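Local atomic coordinates of lectin 2 (Agrocybe aegerita, PDB entry 4TQJ), a protein that binds carbohydrate as a fungal lectin, specifically recognising N-acetylglucosamine at the non-reducing ends of sugar chains. Residues A102-D107 and A129-F134; K276-Q279 and P284-I287; V335-R340 and F382-G387. The protein carries 1 engineered substitution. One frame throughout, in Å; residues are numbered along the deposited sequence.

Overall arrangement
All three contacts sit on the loops that join one blade of this beta-propeller to the next. Contact 1 is the most thoroughly buried and essentially apolar: a phenylalanine from such a loop lies on a methyl and on bare backbone of a strand of the following blade. Contact 2 is buried too, but pairs tryptophan with arginine and adds a water bridge. Contact 3 is only partly buried; a lysine chain lies on a phenylalanine, and a water again links arginine to a backbone carbonyl. Contacts 2 and 3 belong to adjacent blades and touch, P284 and F286 packing on R340. Contact 1 lies across the chain's centre from contact 2, their own centres 32 Å apart.

Contact 1: A102-D107 and A129-F134; sequences ANFGYD and ADIIGF
The aromatic ring of F104 lies with one face on the branch methyl of I131. I131 CG2 stands 3.5 Å from the centroid of the F104 ring and 11° off the ring normal, a nearly central CH-pi contact. All six ring carbons are therefore at similar range, from 3.5 Å between I131 CG2 and F104 CE2 to 4.0 Å between I131 CG2 and F104 CD1. I131 presents this branch because CG2 is anti to the backbone N, while CG1 (chi1 -59°) takes the place beside that N; I131 CB adds a marginal touch, 4.1 Å from F104 CE2. Two residues further along the strand, the ring meets bare backbone: F104 CE1 is 3.9 Å from G133 N, an oblique approach that the absence of a side chain on G133 permits. I131 and G133 face the ring as alternate residues of the strand, with I132 turned the other way between them.

F104 has a positive phi, and its CB points toward the strand. Its carbonyl O receives a hydrogen bond from R118 NH1, the neighbouring G105 is bonded through its backbone to W111, and the W111 ring also meets that of F104, their planes at about 40°.

The loop after strand 98-101 of one propeller blade thus packs on strand 130-134, second in the next blade. F104 reaches across to L140 and S142 of strand 139-142, I131 leans on L120 of strand 117-121, and I132 and F134 turn to strand 173-177 of the blade beyond.

Contact 2: K276-Q279 and P284-I287; sequences KGWQ and PRFI
W278 and R285 cross obliquely, ring and guanidinium planes 29° apart, and the contact divides between the CB of the tryptophan and the CE3 corner of its indole. W278 CB lies over one face of the guanidinium, offset toward its rim and 3.6 Å from R285 NH1. The indole takes the aliphatic part instead: W278 CE3 is 3.8 Å from R285 CD, an oblique approach rather than a stack. R285 achieves both by bending at chi2 (143°) and chi3 (-65°), which folds its tip back along the tryptophan.

The guanidinium is held by several partners. R285 NH1 bonds to F272 O and NE to H283 O. R285 NH2 donates to water 1 (2.8 Å), which lies 2.9 Å from W278 O and can donate to it, though other acceptors compete for its protons. The indole is fixed separately, NE1 bonding to D271 OD1 and the ring meeting H283 edge-to-face.

In the propeller, the loop leaving strand 266-269 is tied here to the beginning of strand 285-288, the first of the next blade. R285 also touches C246 of strand 242-246, I287 packs on strands 230-233 and 242-246, and P284 and F286 face strand 339-343.

Contact 3: V335-R340 and F382-G387; sequences VSKHRR and FSFSGG
Apolar packing carries most of this contact: the aliphatic chain of K337 runs obliquely over one face of the F384 ring. K337 CD is 3.8 Å from F384 CE2 and 4.1 Å from the centroid of the F384 ring, 23° off the normal, a CH-pi contact displaced toward the rim. F384 CG is anti to the backbone N (chi1 178°), which swings the ring out toward the lysine. The K337 chain runs extended as far as CE and then bends at chi4, so NZ leads away from the ring. H338 CD2 makes a lighter touch, 4.3 Å from F384 CB. A backbone carbonyl also lies beside the ring, K337 O coming within 3.6 Å of F384 CD1.

The ring's opposite face is occupied by its own segment. G387 N stands 3.5 Å above the centre of the F384 ring, placed there by a backbone hydrogen bond to F384 O in a tight turn through S385 and G386. The ring is thereby held between a lysine methylene and a peptide N.

The polar link is a water bridge. Water 2 lies in the plane of the R339 guanidinium, accepting from R339 NH1 at 2.6 Å and donating to F382 O, 3.0 Å away. H338 is fixed outside the pair, by E358 at NE2 and T334 N at ND1, and its ring packs against K337 CB. Backbone bonds from F384 to G357 and from S385 to E358 hold the turn in place.

The lysine contributes its methylenes rather than its charge, and direct contact between the segments is largely dispersive; the polar link runs through R339, whose probably charged guanidinium donates to a water, the W389 carbonyl and the T394 hydroxyl.

Contact 1: A102-D107 and A129-F134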
ATOM      1  N   ALA A 102      18.625 -18.992  16.118  1.00 23.66           N
ATOM      2  CA  ALA A 102      19.091 -20.357  15.952  1.00 28.51           C
ATOM      3  C   ALA A 102      18.107 -21.374  16.540  1.00 27.14           C
ATOM      4  O   ALA A 102      18.475 -22.203  17.366  1.00 22.88           O
ATOM      5  CB  ALA A 102      20.481 -20.522  16.580  1.00 33.03           C
ATOM      6  N   ASN A 103      16.854 -21.312  16.093  1.00 27.02           N
ATOM      7  CA  ASN A 103      15.829 -22.260  16.524  1.00 25.75           C
ATOM      8  C   ASN A 103      14.781 -22.433  15.417  1.00 20.08           C
ATOM      9  O   ASN A 103      14.817 -21.716  14.418  1.00 21.34           O
ATOM     10  CB  ASN A 103      15.141 -21.776  17.809  1.00 27.07           C
ATOM     11  CG  ASN A 103      16.057 -21.810  19.026  1.00 27.73           C
ATOM     12  OD1 ASN A 103      16.775 -20.855  19.301  1.00 29.47           O
ATOM     13  ND2 ASN A 103      16.014 -22.905  19.770  1.00 28.11           N
ATOM     14  N   PHE A 104      13.856 -23.371  15.600  1.00 20.79           N
ATOM     15  CA  PHE A 104      12.753 -23.578  14.650  1.00 22.00           C
ATOM     16  C   PHE A 104      13.257 -24.013  13.276  1.00 22.07           C
ATOM     17  O   PHE A 104      12.593 -23.801  12.257  1.00 20.95           O
ATOM     18  CB  PHE A 104      11.890 -22.315  14.520  1.00 15.88           C
ATOM     19  CG  PHE A 104      11.230 -21.887  15.815  1.00 20.26           C
ATOM     20  CD1 PHE A 104      10.098 -22.537  16.291  1.00 18.69           C
ATOM     21  CD2 PHE A 104      11.734 -20.827  16.542  1.00 22.07           C
ATOM     22  CE1 PHE A 104       9.497 -22.135  17.490  1.00 19.81           C
ATOM     23  CE2 PHE A 104      11.138 -20.423  17.729  1.00 18.44           C
ATOM     24  CZ  PHE A 104      10.024 -21.073  18.201  1.00 20.03           C
ATOM     25  N   GLY A 105      14.439 -24.621  13.252  1.00 26.58           N
ATOM     26  CA  GLY A 105      15.011 -25.105  12.013  1.00 25.41           C
ATOM     27  C   GLY A 105      15.057 -26.621  11.942  1.00 26.01           C
ATOM     28  O   GLY A 105      14.863 -27.316  12.939  1.00 26.17           O
ATOM     29  N   TYR A 106      15.303 -27.131  10.742  1.00 22.71           N
ATOM     30  CA  TYR A 106      15.429 -28.560  10.515  1.00 24.76           C
ATOM     31  C   TYR A 106      16.577 -29.146  11.339  1.00 27.12           C
ATOM     32  O   TYR A 106      16.456 -30.250  11.872  1.00 26.30           O
ATOM     33  CB  TYR A 106      15.688 -28.814   9.033  1.00 22.45           C
ATOM     34  CG  TYR A 106      15.615 -30.260   8.650  1.00 26.52           C
ATOM     35  CD1 TYR A 106      14.430 -30.810   8.176  1.00 24.01           C
ATOM     36  CD2 TYR A 106      16.728 -31.084   8.765  1.00 25.01           C
ATOM     37  CE1 TYR A 106      14.361 -32.144   7.818  1.00 27.06           C
ATOM     38  CE2 TYR A 106      16.660 -32.419   8.418  1.00 25.75           C
ATOM     39  CZ  TYR A 106      15.480 -32.941   7.948  1.00 24.85           C
ATOM     40  OH  TYR A 106      15.419 -34.265   7.600  1.00 28.38           O
ATOM     41  N   ASP A 107      17.685 -28.404  11.418  1.00 25.23           N
ATOM     42  CA  ASP A 107      18.857 -28.823  12.183  1.00 31.44           C
ATOM     43  C   ASP A 107      18.908 -28.163  13.557  1.00 31.25           C
ATOM     44  O   ASP A 107      19.651 -28.592  14.429  1.00 44.64           O
ATOM     45  CB  ASP A 107      20.148 -28.490  11.421  1.00 33.31           C
ATOM     46  CG  ASP A 107      20.334 -29.319  10.167  1.00 28.16           C
ATOM     47  OD1 ASP A 107      20.007 -30.510  10.181  1.00 28.69           O
ATOM     48  OD2 ASP A 107      20.826 -28.761   9.166  1.00 37.23           O
ATOM     49  N   ALA A 129       5.435  -9.617  14.419  1.00 18.22           N
ATOM     50  CA  ALA A 129       5.120 -11.041  14.545  1.00 17.91           C
ATOM     51  C   ALA A 129       6.078 -11.816  15.443  1.00 19.61           C
ATOM     52  O   ALA A 129       7.291 -11.799  15.230  1.00 22.38           O
ATOM     53  CB  ALA A 129       5.078 -11.683  13.169  1.00 20.07           C
ATOM     54  N   ASP A 130       5.531 -12.505  16.439  1.00 17.54           N
ATOM     55  CA  ASP A 130       6.298 -13.500  17.184  1.00 18.91           C
ATOM     56  C   ASP A 130       6.405 -14.791  16.375  1.00 20.29           C
ATOM     57  O   ASP A 130       5.648 -15.020  15.425  1.00 17.19           O
ATOM     58  CB  ASP A 130       5.628 -13.812  18.531  1.00 20.55           C
ATOM     59  CG  ASP A 130       5.705 -12.655  19.513  1.00 22.58           C
ATOM     60  OD1 ASP A 130       6.209 -11.583  19.124  1.00 20.42           O
ATOM     61  OD2 ASP A 130       5.238 -12.818  20.671  1.00 22.64           O
ATOM     62  N   ILE A 131       7.340 -15.646  16.761  1.00 18.03           N
ATOM     63  CA  ILE A 131       7.444 -16.956  16.164  1.00 16.85           C
ATOM     64  C   ILE A 131       6.702 -17.923  17.064  1.00 22.74           C
ATOM     65  O   ILE A 131       6.958 -17.991  18.273  1.00 16.61           O
ATOM     66  CB  ILE A 131       8.897 -17.408  16.045  1.00 18.27           C
ATOM     67  CG1 ILE A 131       9.693 -16.423  15.188  1.00 18.53           C
ATOM     68  CG2 ILE A 131       8.958 -18.803  15.461  1.00 17.49           C
ATOM     69  CD1 ILE A 131      11.189 -16.647  15.266  1.00 20.09           C
ATOM     70  N   ILE A 132       5.749 -18.641  16.487  1.00 17.07           N
ATOM     71  CA  ILE A 132       5.023 -19.644  17.248  1.00 18.16           C
ATOM     72  C   ILE A 132       5.065 -20.970  16.520  1.00 19.41           C
ATOM     73  O   ILE A 132       4.668 -21.076  15.362  1.00 19.20           O
ATOM     74  CB  ILE A 132       3.571 -19.188  17.577  1.00 17.80           C
ATOM     75  CG1 ILE A 132       2.770 -20.309  18.245  1.00 18.94           C
ATOM     76  CG2 ILE A 132       2.853 -18.680  16.354  1.00 20.92           C
ATOM     77  CD1 ILE A 132       1.531 -19.763  18.963  1.00 21.22           C
ATOM     78  N   GLY A 133       5.577 -21.988  17.196  1.00 17.89           N
ATOM     79  CA  GLY A 133       5.713 -23.287  16.571  1.00 19.00           C
ATOM     80  C   GLY A 133       5.044 -24.370  17.378  1.00 17.85           C
ATOM     81  O   GLY A 133       5.170 -24.415  18.595  1.00 19.20           O
ATOM     82  N   PHE A 134       4.315 -25.236  16.692  1.00 17.13           N
ATOM     83  CA  PHE A 134       3.695 -26.387  17.338  1.00 17.84           C
ATOM     84  C   PHE A 134       4.670 -27.544  17.206  1.00 17.07           C
ATOM     85  O   PHE A 134       4.684 -28.242  16.196  1.00 16.46           O
ATOM     86  CB  PHE A 134       2.348 -26.710  16.686  1.00 14.21           C
ATOM     87  CG  PHE A 134       1.261 -25.699  17.007  1.00 17.14           C
ATOM     88  CD1 PHE A 134       0.414 -25.892  18.093  1.00 18.70           C
ATOM     89  CD2 PHE A 134       1.097 -24.555  16.234  1.00 14.72           C
ATOM     90  CE1 PHE A 134      -0.585 -24.959  18.404  1.00 14.38           C
ATOM     91  CE2 PHE A 134       0.096 -23.617  16.540  1.00 13.66           C
ATOM     92  CZ  PHE A 134      -0.741 -23.821  17.616  1.00 13.11           C
TER

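Contact 2: K276-Q279 and P284-I287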
ATOM      1  N   LYS A 276     -22.392 -34.628  -2.279  1.00 17.98           N
ATOM      2  CA  LYS A 276     -22.634 -33.954  -3.555  1.00 19.40           C
ATOM      3  C   LYS A 276     -21.458 -34.051  -4.531  1.00 20.98           C
ATOM      4  O   LYS A 276     -21.456 -33.412  -5.582  1.00 25.35           O
ATOM      5  CB  LYS A 276     -23.060 -32.507  -3.340  1.00 22.71           C
ATOM      6  CG  LYS A 276     -24.378 -32.379  -2.571  1.00 25.51           C
ATOM      7  CD  LYS A 276     -25.461 -31.728  -3.418  1.00 23.21           C
ATOM      8  CE  LYS A 276     -26.829 -31.864  -2.760  1.00 29.84           C
ATOM      9  NZ  LYS A 276     -27.557 -30.556  -2.732  1.00 34.05           N
ATOM     10  N   GLY A 277     -20.463 -34.856  -4.180  1.00 16.63           N
ATOM     11  CA  GLY A 277     -19.366 -35.139  -5.086  1.00 20.21           C
ATOM     12  C   GLY A 277     -18.108 -34.308  -4.889  1.00 19.25           C
ATOM     13  O   GLY A 277     -17.180 -34.402  -5.688  1.00 16.95           O
ATOM     14  N   TRP A 278     -18.066 -33.503  -3.828  1.00 16.47           N
ATOM     15  CA  TRP A 278     -16.893 -32.690  -3.579  1.00 16.22           C
ATOM     16  C   TRP A 278     -15.782 -33.554  -3.002  1.00 14.69           C
ATOM     17  O   TRP A 278     -15.970 -34.231  -1.985  1.00 14.34           O
ATOM     18  CB  TRP A 278     -17.225 -31.520  -2.657  1.00 14.58           C
ATOM     19  CG  TRP A 278     -18.196 -30.555  -3.274  1.00 16.34           C
ATOM     20  CD1 TRP A 278     -19.550 -30.694  -3.343  1.00 17.97           C
ATOM     21  CD2 TRP A 278     -17.889 -29.296  -3.899  1.00 13.88           C
ATOM     22  NE1 TRP A 278     -20.103 -29.622  -3.994  1.00 17.70           N
ATOM     23  CE2 TRP A 278     -19.110 -28.744  -4.339  1.00 16.28           C
ATOM     24  CE3 TRP A 278     -16.699 -28.597  -4.149  1.00 14.88           C
ATOM     25  CZ2 TRP A 278     -19.183 -27.504  -4.994  1.00 15.13           C
ATOM     26  CZ3 TRP A 278     -16.767 -27.377  -4.821  1.00 11.56           C
ATOM     27  CH2 TRP A 278     -18.001 -26.844  -5.233  1.00 14.11           C
ATOM     28  N   GLN A 279     -14.627 -33.529  -3.662  1.00 14.91           N
ATOM     29  CA  GLN A 279     -13.492 -34.348  -3.268  1.00 17.46           C
ATOM     30  C   GLN A 279     -12.256 -33.496  -2.990  1.00 18.40           C
ATOM     31  O   GLN A 279     -11.974 -32.538  -3.706  1.00 17.08           O
ATOM     32  CB  GLN A 279     -13.172 -35.368  -4.369  1.00 16.62           C
ATOM     33  CG  GLN A 279     -14.369 -36.199  -4.845  1.00 21.58           C
ATOM     34  CD  GLN A 279     -14.120 -36.827  -6.220  1.00 21.17           C
ATOM     35  OE1 GLN A 279     -13.006 -37.239  -6.528  1.00 25.56           O
ATOM     36  NE2 GLN A 279     -15.149 -36.858  -7.059  1.00 26.00           N
ATOM     37  N   PRO A 284     -11.013 -27.605  -4.327  1.00 15.65           N
ATOM     38  CA  PRO A 284     -10.669 -26.713  -3.215  1.00 13.45           C
ATOM     39  C   PRO A 284     -11.844 -25.850  -2.726  1.00 15.05           C
ATOM     40  O   PRO A 284     -12.613 -25.269  -3.521  1.00 11.02           O
ATOM     41  CB  PRO A 284      -9.524 -25.850  -3.771  1.00 15.69           C
ATOM     42  CG  PRO A 284      -9.401 -26.177  -5.224  1.00 19.52           C
ATOM     43  CD  PRO A 284     -10.041 -27.529  -5.435  1.00 20.26           C
ATOM     44  N   ARG A 285     -11.986 -25.797  -1.406  1.00 12.53           N
ATOM     45  CA  ARG A 285     -13.019 -24.982  -0.768  1.00 11.13           C
ATOM     46  C   ARG A 285     -12.417 -23.883   0.131  1.00 13.92           C
ATOM     47  O   ARG A 285     -11.321 -24.041   0.665  1.00 12.22           O
ATOM     48  CB  ARG A 285     -14.015 -25.867  -0.028  1.00 12.21           C
ATOM     49  CG  ARG A 285     -15.106 -26.477  -0.960  1.00 12.36           C
ATOM     50  CD  ARG A 285     -15.493 -27.911  -0.582  1.00 10.81           C
ATOM     51  NE  ARG A 285     -14.380 -28.854  -0.747  1.00 16.37           N
ATOM     52  CZ  ARG A 285     -14.383 -30.106  -0.275  1.00 13.90           C
ATOM     53  NH1 ARG A 285     -15.443 -30.578   0.383  1.00 11.83           N
ATOM     54  NH2 ARG A 285     -13.329 -30.884  -0.453  1.00 12.66           N
ATOM     55  N   PHE A 286     -13.125 -22.763   0.265  1.00 13.51           N
ATOM     56  CA  PHE A 286     -12.622 -21.617   1.033  1.00 14.83           C
ATOM     57  C   PHE A 286     -13.773 -20.917   1.750  1.00 13.49           C
ATOM     58  O   PHE A 286     -14.927 -20.985   1.321  1.00 11.19           O
ATOM     59  CB  PHE A 286     -11.965 -20.559   0.123  1.00  9.07           C
ATOM     60  CG  PHE A 286     -10.828 -21.068  -0.724  1.00 12.61           C
ATOM     61  CD1 PHE A 286      -9.512 -20.791  -0.382  1.00 19.73           C
ATOM     62  CD2 PHE A 286     -11.077 -21.783  -1.891  1.00 14.75           C
ATOM     63  CE1 PHE A 286      -8.450 -21.251  -1.179  1.00 20.35           C
ATOM     64  CE2 PHE A 286     -10.047 -22.243  -2.679  1.00 13.30           C
ATOM     65  CZ  PHE A 286      -8.722 -21.976  -2.326  1.00 18.02           C
ATOM     66  N   ILE A 287     -13.444 -20.230   2.836  1.00 11.18           N
ATOM     67  CA  ILE A 287     -14.359 -19.278   3.434  1.00 10.05           C
ATOM     68  C   ILE A 287     -13.729 -17.920   3.173  1.00 12.32           C
ATOM     69  O   ILE A 287     -12.552 -17.714   3.464  1.00 11.80           O
ATOM     70  CB  ILE A 287     -14.505 -19.470   4.955  1.00 11.33           C
ATOM     71  CG1 ILE A 287     -14.934 -20.906   5.292  1.00 12.64           C
ATOM     72  CG2 ILE A 287     -15.489 -18.437   5.518  1.00 11.91           C
ATOM     73  CD1 ILE A 287     -16.166 -21.369   4.517  1.00 14.37           C
TER
HETATM   74  O   HOH W   1     -13.926 -33.576  -0.025  1.00 15.18           O

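Contact 3: V335-R340 and F382-G387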
ATOM      1  N   VAL A 335      -5.495 -29.652  -8.690  1.00 21.41           N
ATOM      2  CA  VAL A 335      -4.899 -29.305  -7.412  1.00 24.46           C
ATOM      3  C   VAL A 335      -3.381 -29.504  -7.440  1.00 27.05           C
ATOM      4  O   VAL A 335      -2.643 -28.787  -6.764  1.00 26.69           O
ATOM      5  CB  VAL A 335      -5.528 -30.148  -6.281  1.00 25.26           C
ATOM      6  CG1 VAL A 335      -4.964 -29.747  -4.941  1.00 26.15           C
ATOM      7  CG2 VAL A 335      -7.054 -29.993  -6.286  1.00 22.00           C
ATOM      8  N   SER A 336      -2.915 -30.469  -8.231  1.00 22.83           N
ATOM      9  CA  SER A 336      -1.487 -30.807  -8.259  1.00 24.82           C
ATOM     10  C   SER A 336      -0.606 -29.846  -9.060  1.00 25.27           C
ATOM     11  O   SER A 336       0.613 -29.841  -8.882  1.00 29.12           O
ATOM     12  CB  SER A 336      -1.283 -32.214  -8.794  1.00 27.59           C
ATOM     13  OG  SER A 336      -1.772 -32.302 -10.116  1.00 33.47           O
ATOM     14  N   LYS A 337      -1.205 -29.038  -9.932  1.00 21.11           N
ATOM     15  CA  LYS A 337      -0.432 -28.155 -10.799  1.00 18.34           C
ATOM     16  C   LYS A 337      -0.778 -26.693 -10.655  1.00 23.54           C
ATOM     17  O   LYS A 337       0.057 -25.817 -10.896  1.00 22.84           O
ATOM     18  CB  LYS A 337      -0.622 -28.540 -12.266  1.00 18.93           C
ATOM     19  CG  LYS A 337      -0.011 -29.856 -12.657  1.00 18.21           C
ATOM     20  CD  LYS A 337      -0.023 -30.019 -14.168  1.00 26.89           C
ATOM     21  CE  LYS A 337       0.697 -31.295 -14.565  1.00 34.97           C
ATOM     22  NZ  LYS A 337       0.204 -32.493 -13.809  1.00 39.95           N
ATOM     23  N   HIS A 338      -2.024 -26.417 -10.301  1.00 21.44           N
ATOM     24  CA  HIS A 338      -2.508 -25.048 -10.373  1.00 21.68           C
ATOM     25  C   HIS A 338      -2.819 -24.499  -8.986  1.00 19.41           C
ATOM     26  O   HIS A 338      -3.065 -25.257  -8.038  1.00 23.61           O
ATOM     27  CB  HIS A 338      -3.709 -24.952 -11.324  1.00 21.35           C
ATOM     28  CG  HIS A 338      -3.487 -25.646 -12.635  1.00 22.71           C
ATOM     29  ND1 HIS A 338      -4.339 -26.615 -13.121  1.00 19.65           N
ATOM     30  CD2 HIS A 338      -2.507 -25.512 -13.560  1.00 22.79           C
ATOM     31  CE1 HIS A 338      -3.890 -27.051 -14.286  1.00 20.86           C
ATOM     32  NE2 HIS A 338      -2.778 -26.401 -14.573  1.00 22.15           N
ATOM     33  N   ARG A 339      -2.765 -23.180  -8.862  1.00 21.65           N
ATOM     34  CA  ARG A 339      -2.999 -22.538  -7.581  1.00 16.75           C
ATOM     35  C   ARG A 339      -4.205 -21.630  -7.699  1.00 16.44           C
ATOM     36  O   ARG A 339      -4.279 -20.812  -8.607  1.00 17.38           O
ATOM     37  CB  ARG A 339      -1.771 -21.737  -7.157  1.00 20.95           C
ATOM     38  CG  ARG A 339      -0.594 -22.587  -6.699  1.00 19.92           C
ATOM     39  CD  ARG A 339       0.567 -21.712  -6.225  1.00 21.53           C
ATOM     40  NE  ARG A 339       1.664 -22.506  -5.664  1.00 24.17           N
ATOM     41  CZ  ARG A 339       2.717 -22.934  -6.357  1.00 19.49           C
ATOM     42  NH1 ARG A 339       2.825 -22.642  -7.641  1.00 20.55           N
ATOM     43  NH2 ARG A 339       3.667 -23.651  -5.764  1.00 21.84           N
ATOM     44  N   ARG A 340      -5.159 -21.776  -6.787  1.00 16.80           N
ATOM     45  CA  ARG A 340      -6.300 -20.866  -6.771  1.00 17.90           C
ATOM     46  C   ARG A 340      -6.448 -20.146  -5.431  1.00 17.24           C
ATOM     47  O   ARG A 340      -6.135 -20.707  -4.378  1.00 15.80           O
ATOM     48  CB  ARG A 340      -7.587 -21.596  -7.172  1.00 13.42           C
ATOM     49  CG  ARG A 340      -7.649 -21.897  -8.682  1.00 15.19           C
ATOM     50  CD  ARG A 340      -8.584 -23.058  -8.989  1.00 13.33           C
ATOM     51  NE  ARG A 340      -7.976 -24.334  -8.612  1.00 15.71           N
ATOM     52  CZ  ARG A 340      -8.571 -25.514  -8.760  1.00 16.14           C
ATOM     53  NH1 ARG A 340      -9.783 -25.579  -9.278  1.00 12.88           N
ATOM     54  NH2 ARG A 340      -7.955 -26.627  -8.391  1.00 18.82           N
ATOM     55  N   PHE A 382       3.688 -16.428 -13.132  1.00 17.24           N
ATOM     56  CA  PHE A 382       3.176 -17.213 -12.002  1.00 21.64           C
ATOM     57  C   PHE A 382       2.430 -18.490 -12.380  1.00 21.12           C
ATOM     58  O   PHE A 382       2.192 -19.341 -11.522  1.00 19.86           O
ATOM     59  CB  PHE A 382       2.356 -16.361 -11.021  1.00 21.72           C
ATOM     60  CG  PHE A 382       3.131 -15.222 -10.425  1.00 19.32           C
ATOM     61  CD1 PHE A 382       4.111 -15.457  -9.475  1.00 22.31           C
ATOM     62  CD2 PHE A 382       2.895 -13.925 -10.832  1.00 18.44           C
ATOM     63  CE1 PHE A 382       4.834 -14.416  -8.935  1.00 19.80           C
ATOM     64  CE2 PHE A 382       3.615 -12.880 -10.295  1.00 23.16           C
ATOM     65  CZ  PHE A 382       4.579 -13.127  -9.343  1.00 19.15           C
ATOM     66  N   SER A 383       2.076 -18.626 -13.652  1.00 23.35           N
ATOM     67  CA  SER A 383       1.436 -19.855 -14.136  1.00 22.22           C
ATOM     68  C   SER A 383       2.383 -21.054 -14.035  1.00 21.68           C
ATOM     69  O   SER A 383       3.603 -20.899 -13.999  1.00 18.52           O
ATOM     70  CB  SER A 383       0.964 -19.687 -15.578  1.00 23.17           C
ATOM     71  OG  SER A 383       2.071 -19.524 -16.446  1.00 20.16           O
ATOM     72  N   PHE A 384       1.803 -22.250 -13.986  1.00 18.66           N
ATOM     73  CA  PHE A 384       2.573 -23.486 -13.890  1.00 21.31           C
ATOM     74  C   PHE A 384       3.688 -23.548 -14.932  1.00 19.81           C
ATOM     75  O   PHE A 384       4.824 -23.905 -14.617  1.00 20.20           O
ATOM     76  CB  PHE A 384       1.647 -24.698 -14.016  1.00 17.46           C
ATOM     77  CG  PHE A 384       2.365 -26.011 -13.984  1.00 19.44           C
ATOM     78  CD1 PHE A 384       2.973 -26.461 -12.823  1.00 22.56           C
ATOM     79  CD2 PHE A 384       2.421 -26.809 -15.113  1.00 19.56           C
ATOM     80  CE1 PHE A 384       3.645 -27.684 -12.799  1.00 20.81           C
ATOM     81  CE2 PHE A 384       3.084 -28.026 -15.094  1.00 20.08           C
ATOM     82  CZ  PHE A 384       3.695 -28.464 -13.940  1.00 18.96           C
ATOM     83  N   SER A 385       3.360 -23.194 -16.169  1.00 18.85           N
ATOM     84  CA  SER A 385       4.369 -23.065 -17.222  1.00 18.24           C
ATOM     85  C   SER A 385       5.310 -24.258 -17.242  1.00 19.96           C
ATOM     86  O   SER A 385       6.528 -24.106 -17.096  1.00 21.33           O
ATOM     87  CB  SER A 385       5.174 -21.786 -17.032  1.00 21.91           C
ATOM     88  OG  SER A 385       4.377 -20.645 -17.272  1.00 28.53           O
ATOM     89  N   GLY A 386       4.726 -25.444 -17.403  1.00 21.99           N
ATOM     90  CA  GLY A 386       5.474 -26.674 -17.582  1.00 21.51           C
ATOM     91  C   GLY A 386       6.351 -27.069 -16.406  1.00 23.87           C
ATOM     92  O   GLY A 386       7.144 -28.002 -16.512  1.00 24.36           O
ATOM     93  N   GLY A 387       6.231 -26.371 -15.281  1.00 19.39           N
ATOM     94  CA  GLY A 387       7.039 -26.724 -14.124  1.00 22.00           C
ATOM     95  C   GLY A 387       7.739 -25.556 -13.449  1.00 19.96           C
ATOM     96  O   GLY A 387       8.208 -25.673 -12.314  1.00 17.68           O
TER
HETATM   97  O   HOH W   2       1.404 -21.363  -9.469  1.00 19.89           O